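Local coordinates for protein ATP-citrate lyase beta-subunit (Chlorobium limicola, PDB 6HXJ) that probably catalyses, as part of ATP-citrate lyase, the ATP-dependent conversion of citrate and CoA to oxaloacetate and acetyl-CoA, at residues E153-D157 / A158-G162; D130-D133 / S134-R137. All coordinates share one frame; numbering follows the deposited sequence.

Interaction 1 (E153-D157 / A158-G162); sequences ELAKD and AGFEG
The Phe160 ring turns one edge to Ala155 O, which lies in the ring plane 3.1 Å from Phe160 CD1. The Ala155 methyl meets the root of the side chain and this edge of the ring, with Ala155 CB 3.9 Å from Phe160 CB and near Phe160 CD1. This contact belongs to a Schellman motif that ends helix 148-158. Gly159 leaves the helix with positive phi, 136°, and at its backbone angles a CB would press on the preceding carbonyl oxygen. The chain then turns back, and Phe160 N reaches Ala155 O over 3.2 Å, in the 6→1 bond of the motif. That N-H comes from above the carbonyl plane. Gly159 N bonds to the same oxygen within the plane, so Ala155 O is gripped by two donors. A weak bond runs from Gly159 N to Lys156 O. One residue earlier, Ala158 N still makes a helical bond to Leu154 O at 3.2 Å.

Phe160 CG lies opposite its own carbonyl carbon and beside its backbone N (chi1 -65°), which lays the ring back along the last turn beside Ala155. There it also packs on Ala165 and Val168 of helix 163-181 and meets Phe105 edge-to-face. With the ring gone, as in an alanine here, the space between the helix end, Phe105 and helix 163-181 would probably be left poorly filled, and Ala155 would keep only the CB contact from this side chain. Gly159 O is hydrogen-bonded by Lys122, which also makes a salt bridge with Glu161. Past the ring, the returning backbone lies along Lys156: its CA-H points almost straight at Phe160 O, at 3.5 Å from Lys156 CA, and Lys156 CG touches the same oxygen.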
loop_
_atom_site.group_PDB
_atom_site.type_symbol
_atom_site.label_atom_id
_atom_site.label_comp_id
_atom_site.label_asym_id
_atom_site.label_seq_id
_atom_site.Cartn_x
_atom_site.Cartn_y
_atom_site.Cartn_z
ATOM N N GLU A 153 -78.786 -1.413 -23.827
ATOM C CA GLU A 153 -79.662 -0.304 -24.231
ATOM C C GLU A 153 -79.167 0.274 -25.538
ATOM O O GLU A 153 -79.980 0.577 -26.410
ATOM C CB GLU A 153 -79.695 0.787 -23.145
ATOM C CG GLU A 153 -80.357 2.105 -23.516
ATOM C CD GLU A 153 -79.719 3.308 -22.847
ATOM O OE1 GLU A 153 -78.601 3.696 -23.260
ATOM O OE2 GLU A 153 -80.335 3.856 -21.903
ATOM N N LEU A 154 -77.839 0.430 -25.676
ATOM C CA LEU A 154 -77.253 0.940 -26.907
ATOM C C LEU A 154 -77.650 0.003 -28.039
ATOM O O LEU A 154 -78.158 0.473 -29.050
ATOM C CB LEU A 154 -75.733 1.111 -26.850
ATOM C CG LEU A 154 -75.139 1.596 -28.194
ATOM C CD1 LEU A 154 -75.697 2.955 -28.618
ATOM C CD2 LEU A 154 -73.638 1.549 -28.223
ATOM N N ALA A 155 -77.473 -1.308 -27.848
ATOM C CA ALA A 155 -77.887 -2.297 -28.820
ATOM C C ALA A 155 -79.385 -2.120 -29.096
ATOM O O ALA A 155 -79.780 -2.030 -30.254
ATOM C CB ALA A 155 -77.605 -3.686 -28.290
ATOM N N LYS A 156 -80.202 -1.987 -28.040
ATOM C CA LYS A 156 -81.646 -1.802 -28.158
ATOM C C LYS A 156 -82.036 -0.608 -29.027
ATOM O O LYS A 156 -82.936 -0.735 -29.853
ATOM C CB LYS A 156 -82.284 -1.731 -26.780
ATOM C CG LYS A 156 -82.643 -3.127 -26.278
ATOM C CD LYS A 156 -83.420 -3.129 -24.976
ATOM C CE LYS A 156 -83.738 -4.540 -24.526
ATOM N NZ LYS A 156 -84.822 -4.576 -23.494
ATOM N N ASP A 157 -81.321 0.510 -28.895
ATOM C CA ASP A 157 -81.529 1.722 -29.690
ATOM C C ASP A 157 -81.303 1.442 -31.163
ATOM O O ASP A 157 -81.966 2.040 -32.001
ATOM C CB ASP A 157 -80.537 2.816 -29.260
ATOM C CG ASP A 157 -80.725 3.388 -27.854
ATOM O OD1 ASP A 157 -81.888 3.425 -27.370
ATOM O OD2 ASP A 157 -79.729 3.915 -27.286
ATOM N N ALA A 158 -80.303 0.615 -31.481
ATOM C CA ALA A 158 -79.974 0.257 -32.855
ATOM C C ALA A 158 -81.090 -0.546 -33.517
ATOM O O ALA A 158 -81.355 -0.342 -34.700
ATOM C CB ALA A 158 -78.655 -0.497 -32.906
ATOM N N GLY A 159 -81.752 -1.409 -32.747
ATOM C CA GLY A 159 -82.840 -2.253 -33.226
ATOM C C GLY A 159 -82.747 -3.681 -32.732
ATOM O O GLY A 159 -83.548 -4.523 -33.136
ATOM N N PHE A 160 -81.782 -3.970 -31.837
ATOM C CA PHE A 160 -81.573 -5.309 -31.268
ATOM C C PHE A 160 -82.620 -5.647 -30.203
ATOM O O PHE A 160 -82.871 -4.846 -29.305
ATOM C CB PHE A 160 -80.143 -5.460 -30.726
ATOM C CG PHE A 160 -79.090 -5.375 -31.805
ATOM C CD1 PHE A 160 -78.509 -4.157 -32.142
ATOM C CD2 PHE A 160 -78.696 -6.509 -32.504
ATOM C CE1 PHE A 160 -77.559 -4.073 -33.160
ATOM C CE2 PHE A 160 -77.744 -6.423 -33.516
ATOM C CZ PHE A 160 -77.180 -5.208 -33.838
ATOM N N GLU A 161 -83.239 -6.816 -30.320
ATOM C CA GLU A 161 -84.296 -7.241 -29.412
ATOM C C GLU A 161 -83.952 -8.361 -28.447
ATOM O O GLU A 161 -83.343 -9.357 -28.844
ATOM C CB GLU A 161 -85.492 -7.766 -30.211
ATOM C CG GLU A 161 -86.088 -6.729 -31.146
ATOM C CD GLU A 161 -86.363 -7.212 -32.559
ATOM O OE1 GLU A 161 -87.309 -8.013 -32.740
ATOM O OE2 GLU A 161 -85.659 -6.757 -33.490
ATOM N N GLY A 162 -84.356 -8.169 -27.188
ATOM C CA GLY A 162 -84.219 -9.103 -26.068
ATOM C C GLY A 162 -82.875 -9.792 -25.900
ATOM O O GLY A 162 -81.875 -9.128 -25.600
#

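Interaction 2 (D130-D133 / S134-R137); sequences DNWD and SVRR
Trp132 and Val135 meet at the turn that leads into strand 136-141, the indole lying over one branch of the valine. From CB, the Trp132 side chain leaves with CG opposite the backbone N (chi1 -156°), and this brings the indole back over the residues that follow. CD2 is the first ring atom to meet Val135 CG2. CE3 is nearest, 3.7 Å from Val135 CG2, and CZ3 follows at 3.9 Å. The methyl sits over the six-membered ring, 3.8 Å from its centroid and 15° off the normal, a CH-pi contact. On the five-membered side, NE1 lies 3.6 Å from Arg137 NH2, which comes up at the indole edge. CZ2 touches the same nitrogen more loosely. The indole and guanidinium planes stand 82° apart. Both nitrogens are donors, so the pair is packing, not a hydrogen bond.

A side chain ties the turn itself. Asn131 is the centre of an inverse gamma turn, and its carbonyl oxygen accepts a 2.7 Å hydrogen bond from Ser134 OG. The hydroxyl approaches from above the carbonyl plane. Ser134 OG also hydrogen-bonds Ser121 OG, so one hydroxyl links the turn to the end of the adjacent strand. Farther on, Asp133 O lies over one face of the Arg136 guanidinium, 3.7 Å from Arg136 CZ. The Asp133 carboxylate forms no salt bridge with it, since Asp133 OD2 and Arg136 NH1 are 6.9 Å apart.

Residues 130-135 form the last part of the connection from strand 115-121 to its antiparallel neighbour 136-141, and Arg136 and Arg137 begin that strand. Trp132, Val135 and Arg137 all pack on Leu119 of the first strand, while Arg136 faces helix 148-158.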
loop_
_atom_site.group_PDB
_atom_site.type_symbol
_atom_site.label_atom_id
_atom_site.label_comp_id
_atom_site.label_asym_id
_atom_site.label_seq_id
_atom_site.Cartn_x
_atom_site.Cartn_y
_atom_site.Cartn_z
ATOM N N ASP A 130 -74.640 3.095 -47.361
ATOM C CA ASP A 130 -75.900 3.836 -47.486
ATOM C C ASP A 130 -76.624 3.905 -46.141
ATOM O O ASP A 130 -77.222 4.936 -45.819
ATOM C CB ASP A 130 -76.810 3.241 -48.589
ATOM C CG ASP A 130 -77.939 4.155 -49.048
ATOM O OD1 ASP A 130 -77.642 5.224 -49.640
ATOM O OD2 ASP A 130 -79.120 3.768 -48.883
ATOM N N ASN A 131 -76.510 2.814 -45.342
ATOM C CA ASN A 131 -77.090 2.631 -44.012
ATOM C C ASN A 131 -76.202 3.227 -42.913
ATOM O O ASN A 131 -75.819 2.552 -41.950
ATOM C CB ASN A 131 -77.405 1.155 -43.741
ATOM C CG ASN A 131 -78.509 0.599 -44.597
ATOM O OD1 ASN A 131 -79.596 1.173 -44.712
ATOM N ND2 ASN A 131 -78.235 -0.521 -45.238
ATOM N N TRP A 132 -75.889 4.513 -43.056
ATOM C CA TRP A 132 -75.113 5.205 -42.041
ATOM C C TRP A 132 -76.017 5.941 -41.023
ATOM O O TRP A 132 -75.523 6.408 -39.999
ATOM C CB TRP A 132 -74.026 6.106 -42.638
ATOM C CG TRP A 132 -72.904 6.351 -41.667
ATOM C CD1 TRP A 132 -72.693 7.482 -40.932
ATOM C CD2 TRP A 132 -71.935 5.390 -41.210
ATOM N NE1 TRP A 132 -71.620 7.304 -40.084
ATOM C CE2 TRP A 132 -71.136 6.030 -40.236
ATOM C CE3 TRP A 132 -71.643 4.057 -41.552
ATOM C CZ2 TRP A 132 -70.058 5.390 -39.614
ATOM C CZ3 TRP A 132 -70.586 3.420 -40.920
ATOM C CH2 TRP A 132 -69.806 4.084 -39.966
ATOM N N ASP A 133 -77.345 5.972 -41.258
ATOM C CA ASP A 133 -78.304 6.567 -40.311
ATOM C C ASP A 133 -78.646 5.512 -39.260
ATOM O O ASP A 133 -79.070 5.845 -38.145
ATOM C CB ASP A 133 -79.587 7.027 -41.049
ATOM C CG ASP A 133 -79.737 8.520 -41.332
ATOM O OD1 ASP A 133 -78.700 9.233 -41.372
ATOM O OD2 ASP A 133 -80.884 8.967 -41.572
ATOM N N SER A 134 -78.458 4.231 -39.641
ATOM C CA SER A 134 -78.722 3.074 -38.793
ATOM C C SER A 134 -77.733 2.990 -37.641
ATOM O O SER A 134 -78.019 2.340 -36.638
ATOM C CB SER A 134 -78.705 1.791 -39.618
ATOM O OG SER A 134 -77.431 1.445 -40.128
ATOM N N VAL A 135 -76.574 3.655 -37.799
ATOM C CA VAL A 135 -75.466 3.688 -36.848
ATOM C C VAL A 135 -75.784 4.533 -35.609
ATOM O O VAL A 135 -76.091 5.727 -35.697
ATOM C CB VAL A 135 -74.123 4.100 -37.505
ATOM C CG1 VAL A 135 -73.019 4.268 -36.472
ATOM C CG2 VAL A 135 -73.694 3.101 -38.570
ATOM N N ARG A 136 -75.733 3.858 -34.456
ATOM C CA ARG A 136 -75.907 4.441 -33.135
ATOM C C ARG A 136 -74.541 4.454 -32.478
ATOM O O ARG A 136 -73.826 3.445 -32.456
ATOM C CB ARG A 136 -76.965 3.679 -32.302
ATOM C CG ARG A 136 -78.352 3.615 -32.958
ATOM C CD ARG A 136 -78.923 4.991 -33.244
ATOM N NE ARG A 136 -80.125 4.930 -34.071
ATOM C CZ ARG A 136 -80.616 5.964 -34.747
ATOM N NH1 ARG A 136 -81.718 5.825 -35.475
ATOM N NH2 ARG A 136 -80.002 7.142 -34.711
ATOM N N ARG A 137 -74.139 5.630 -32.041
ATOM C CA ARG A 137 -72.833 5.817 -31.466
ATOM C C ARG A 137 -72.899 6.361 -30.064
ATOM O O ARG A 137 -73.704 7.244 -29.776
ATOM C CB ARG A 137 -71.938 6.691 -32.369
ATOM C CG ARG A 137 -72.579 7.965 -32.908
ATOM C CD ARG A 137 -71.560 8.862 -33.581
ATOM N NE ARG A 137 -71.257 8.441 -34.952
ATOM C CZ ARG A 137 -70.534 9.153 -35.818
ATOM N NH1 ARG A 137 -70.029 10.332 -35.465
ATOM N NH2 ARG A 137 -70.315 8.693 -37.044
#

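How the interactions relate
Interaction 2 comes first along the chain and leads into strand 136-141; interaction 1 follows at the end of helix 148-158, the next helix. Their centres are about 13 Å apart, and both lie in the ATP-grasp domain. Arg136 joins them: Arg136 CG lies 3.7 Å from Ala158 CA, and Arg136 CB lies 4.0 Å from Leu154 CD1. Strand 136-141 is an outermost strand of the six-stranded antiparallel sheet within this chain, and helix 148-158 packs on it and on strand 115-121. The two turns thus mark the start of a strand that is outermost within this chain and the end of the helix packed on it.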